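Local coordinates for serine-pyruvate aminotransferase (agxt) (Sulfolobus solfataricus, PDB 3ZRQ) that catalyses the transfer of an amino group between serine and pyruvate, using pyridoxal 5'-phosphate as its cofactor, at the interface of chains A and B. Coordinates in Å, arbitrary orientation; residue numbers count along the deposited sequence, not the author numbering. Chains: chain A/B, Serine-pyruvate aminotransferase (agxt).

Contact 1: the interface of chains A and B. Residues chain A 5, 7-8, 324; chain B 28-30.
A:Glu324 reaches across the subunit boundary to two hydroxyl side chains of chain B, B:Thr29 and B:Ser30, and each oxygen of its carboxylate takes a different one. Its chain is extended, with CG anti to the backbone N (chi1 -165°), which carries the charged end well beyond strand 323-324. OE1 accepts a hydrogen bond from the hydroxyl OG of B:Ser30 at 3.0 Å, through the syn lone pair on the side of the other oxygen. OE2 lies 2.8 Å from OG1 of B:Thr29, a hydroxyl-to-carboxylate hydrogen bond. That hydroxyl stands between its own backbone N and carbonyl carbon (chi1 71°), while the methyl CG2 is turned toward NE2 of A:His7. Small hydroxyl residues suit this loop because they offer donors to a carboxylate without bulk; B:Ser30 also directly precedes helix 31-48, whose amino end may help to stabilise the negative charge. An alanine in place of A:Glu324 would probably leave both hydroxyls without their acceptor across the boundary and set them free to turn.

Next to this polar group, A:His7 and B:Phe28 cross nearly at right angles, their ring planes 77° apart. The imidazole points its CE1 edge at the face of the phenyl ring near the rim, 3.8 Å from CZ. An aromatic residue is apt here, since its pi face can receive the polarised C-H of an imidazole. A:His7 also meets B:Thr29 tip to tip, with NE2 3.4 Å from OG1, a long polar contact.

Water 1 ties the two halves together. It sits over one face of the imidazole, offset toward the rim. It is hydrogen-bonded to OE2 of A:Glu324 at 2.9 Å. On the other chain it is hydrogen-bonded to OG1 of B:Thr29 at 2.8 Å and to the backbone N of the same residue at 3.2 Å.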
# COMPACT_ATOMS: atom_id res chain seq x y z
N LEU A 5 -8.96 -14.47 9.54
CA LEU A 5 -9.36 -15.45 8.51
C LEU A 5 -8.70 -16.81 8.80
O LEU A 5 -7.55 -17.06 8.40
CB LEU A 5 -9.07 -14.95 7.08
CG LEU A 5 -9.61 -15.75 5.86
CD1 LEU A 5 -11.16 -15.81 5.80
CD2 LEU A 5 -9.07 -15.20 4.54
N HIS A 7 -9.77 -19.78 7.66
CA HIS A 7 -10.48 -20.49 6.61
C HIS A 7 -9.47 -21.45 5.93
O HIS A 7 -8.31 -21.58 6.36
CB HIS A 7 -11.02 -19.45 5.59
CG HIS A 7 -12.25 -19.88 4.84
ND1 HIS A 7 -12.21 -20.79 3.80
CD2 HIS A 7 -13.55 -19.49 4.95
CE1 HIS A 7 -13.43 -20.97 3.32
NE2 HIS A 7 -14.26 -20.19 4.00
N VAL A 8 -9.91 -22.10 4.86
CA VAL A 8 -9.10 -23.11 4.18
C VAL A 8 -8.20 -22.57 3.04
O VAL A 8 -7.57 -23.36 2.33
CB VAL A 8 -9.99 -24.29 3.71
CG1 VAL A 8 -10.64 -24.94 4.93
CG2 VAL A 8 -11.05 -23.84 2.69
N GLU A 324 -13.36 -15.74 11.02
CA GLU A 324 -14.05 -16.49 9.97
C GLU A 324 -13.40 -17.88 9.85
O GLU A 324 -12.21 -17.99 9.49
CB GLU A 324 -14.01 -15.71 8.64
CG GLU A 324 -15.00 -16.20 7.56
CD GLU A 324 -14.78 -15.53 6.20
OE1 GLU A 324 -14.31 -14.36 6.15
OE2 GLU A 324 -15.07 -16.18 5.16
N PHE B 28 -12.82 -16.40 -0.57
CA PHE B 28 -13.90 -16.54 -1.59
C PHE B 28 -15.34 -16.53 -1.07
O PHE B 28 -16.28 -16.26 -1.84
CB PHE B 28 -13.67 -17.76 -2.49
CG PHE B 28 -13.44 -19.05 -1.75
CD1 PHE B 28 -14.52 -19.86 -1.41
CD2 PHE B 28 -12.16 -19.45 -1.41
CE1 PHE B 28 -14.32 -21.06 -0.74
CE2 PHE B 28 -11.95 -20.65 -0.73
CZ PHE B 28 -13.04 -21.47 -0.39
N THR B 29 -15.51 -16.82 0.21
CA THR B 29 -16.84 -16.75 0.85
C THR B 29 -17.07 -15.41 1.53
O THR B 29 -18.22 -15.09 1.87
CB THR B 29 -17.05 -17.87 1.90
OG1 THR B 29 -16.23 -17.60 3.05
CG2 THR B 29 -16.69 -19.21 1.34
N SER B 30 -16.00 -14.63 1.74
CA SER B 30 -16.10 -13.34 2.44
C SER B 30 -17.06 -12.40 1.76
O SER B 30 -17.13 -12.36 0.53
CB SER B 30 -14.73 -12.67 2.62
OG SER B 30 -13.81 -13.53 3.29
O HOH W 1 -13.60 -16.85 2.79

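Contact 2: the interface of chains A and B. Residues chain A 21, 23-24, 26-27, 246-247; chain B 5, 10-11, 13, 18, 194.
A:His247 meets B:Ile13 tip to tip, its ring carbon CE1 resting 3.6 Å from the terminal methyl CD1. The imidazole is fixed from within its own chain: NE2 donates to the backbone O of A:Glu23 at 2.7 Å, and that oxygen lies only 5° out of the ring plane. Histidine suits the place because one edge can brace a loop carbonyl while its carbons face a neighbour's aliphatic side chain.

B:Leu18 divides its two methyls. CD2 stands over one face of the same imidazole, 4.1 Å above the plane and toward the rim, whereas CD1 packs 3.6 Å from CB of A:Asn24. CG lies beside the backbone N and anti to the carbonyl carbon (chi1 -60°), which sends the branched end out from helix 15-19 toward chain A.

B:Ile13 adds a polar grip through its backbone: its N donates to the O of A:Asn24 at 2.9 Å, nearly straight at 168°. Close by, water 2 links the O of A:Val26, at 2.9 Å, to the O of B:Thr11. B:Pro10, which follows a cis peptide bond, covers the same A:Val26 carbonyl but is poorly ordered.

In the fold, A:His247 lies at the start of helix 246-262, shortly after the cofactor-binding residues A:Tyr240 and A:Thr243. The chain A loop between helices 15-19 and 31-48 packs against the amino-terminal segment of chain B, from strand 4-5 to helix 15-19.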
# COMPACT_ATOMS: atom_id res chain seq x y z
N GLY A 21 2.93 -6.69 -3.96
CA GLY A 21 2.16 -6.55 -5.20
C GLY A 21 1.87 -5.13 -5.65
O GLY A 21 1.15 -4.94 -6.62
N GLU A 23 3.35 -2.59 -7.43
CA GLU A 23 4.29 -2.06 -8.42
C GLU A 23 3.45 -1.71 -9.63
O GLU A 23 2.93 -2.61 -10.29
CB GLU A 23 5.27 -3.16 -8.82
CG GLU A 23 6.04 -3.77 -7.67
CD GLU A 23 7.34 -3.06 -7.44
OE1 GLU A 23 7.61 -2.05 -8.13
OE2 GLU A 23 8.11 -3.51 -6.57
N ASN A 24 3.29 -0.43 -9.94
CA ASN A 24 2.29 -0.06 -10.96
C ASN A 24 2.75 -0.14 -12.43
O ASN A 24 1.94 0.07 -13.34
CB ASN A 24 1.68 1.31 -10.66
CG ASN A 24 2.71 2.33 -10.28
OD1 ASN A 24 3.81 2.34 -10.83
ND2 ASN A 24 2.40 3.17 -9.28
N VAL A 26 4.93 -2.89 -13.83
CA VAL A 26 5.59 -4.19 -14.05
C VAL A 26 4.71 -5.08 -14.94
O VAL A 26 3.49 -5.13 -14.76
CB VAL A 26 5.89 -4.88 -12.68
CG1 VAL A 26 6.37 -6.33 -12.84
CG2 VAL A 26 6.92 -4.06 -11.89
N GLY A 27 5.32 -5.72 -15.94
CA GLY A 27 4.63 -6.68 -16.82
C GLY A 27 5.45 -7.96 -16.97
O GLY A 27 6.48 -8.11 -16.31
N VAL A 246 0.87 -11.57 -12.98
CA VAL A 246 2.18 -10.94 -12.70
C VAL A 246 2.36 -10.52 -11.24
O VAL A 246 3.35 -10.91 -10.58
CB VAL A 246 2.40 -9.71 -13.65
CG1 VAL A 246 3.59 -8.88 -13.21
CG2 VAL A 246 2.58 -10.18 -15.09
N HIS A 247 1.42 -9.73 -10.74
CA HIS A 247 1.48 -9.18 -9.39
C HIS A 247 1.26 -10.26 -8.31
O HIS A 247 1.86 -10.20 -7.24
CB HIS A 247 0.52 -7.99 -9.24
CG HIS A 247 0.93 -6.80 -10.06
ND1 HIS A 247 0.60 -6.68 -11.39
CD2 HIS A 247 1.64 -5.69 -9.73
CE1 HIS A 247 1.10 -5.54 -11.86
NE2 HIS A 247 1.74 -4.93 -10.87
N LEU B 5 5.01 2.18 -18.43
CA LEU B 5 4.70 0.92 -19.11
C LEU B 5 3.67 1.15 -20.22
O LEU B 5 2.46 1.17 -19.98
CB LEU B 5 4.25 -0.19 -18.12
CG LEU B 5 4.09 -1.65 -18.60
CD1 LEU B 5 5.40 -2.29 -19.08
CD2 LEU B 5 3.49 -2.53 -17.50
N PRO B 10 0.02 -6.24 -18.82
CA PRO B 10 -0.33 -5.00 -18.13
C PRO B 10 0.29 -3.76 -18.79
O PRO B 10 1.34 -3.83 -19.45
CB PRO B 10 0.25 -5.19 -16.72
CG PRO B 10 0.33 -6.66 -16.52
CD PRO B 10 0.49 -7.29 -17.89
N THR B 11 -0.39 -2.64 -18.61
CA THR B 11 0.13 -1.32 -18.93
C THR B 11 0.30 -0.67 -17.54
O THR B 11 0.30 -1.39 -16.53
CB THR B 11 -0.84 -0.58 -19.90
OG1 THR B 11 -0.58 0.83 -19.89
CG2 THR B 11 -2.30 -0.84 -19.52
N ILE B 13 -0.75 0.63 -14.18
CA ILE B 13 -1.97 0.47 -13.39
C ILE B 13 -2.12 1.63 -12.37
O ILE B 13 -1.18 1.93 -11.64
CB ILE B 13 -1.97 -0.89 -12.64
CG1 ILE B 13 -1.73 -2.05 -13.65
CG2 ILE B 13 -3.27 -1.05 -11.88
CD1 ILE B 13 -1.60 -3.41 -12.99
N LEU B 18 -4.40 -0.88 -7.60
CA LEU B 18 -3.53 -1.80 -6.86
C LEU B 18 -3.84 -1.85 -5.36
O LEU B 18 -3.88 -2.93 -4.75
CB LEU B 18 -2.05 -1.45 -7.05
CG LEU B 18 -1.49 -1.49 -8.46
CD1 LEU B 18 -0.12 -0.84 -8.44
CD2 LEU B 18 -1.47 -2.90 -8.98
N ALA B 194 -5.02 -5.52 -12.66
CA ALA B 194 -3.95 -6.53 -12.54
C ALA B 194 -4.32 -7.76 -13.37
O ALA B 194 -5.50 -8.06 -13.54
CB ALA B 194 -3.73 -6.92 -11.08
O HOH W 2 1.80 -2.90 -14.15

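The C-alpha centres of contact 1 and contact 2 lie about 26 Å apart, yet both draw on the loop before helix 31-48 and the amino-terminal segment, with the chains exchanged. Contact 1 adds strand 323-324, and contact 2 adds helix 246-262. Leu5 lies at both sites but buries surface against the partner only in contact 2. Because the interface is two-fold symmetric, each loop runs along its partner's amino-terminal segment, polar at one end and more apolar at the other. Such reciprocal clasping fits the dimer typical of class-V aminotransferases, although the deposited assembly holds four copies.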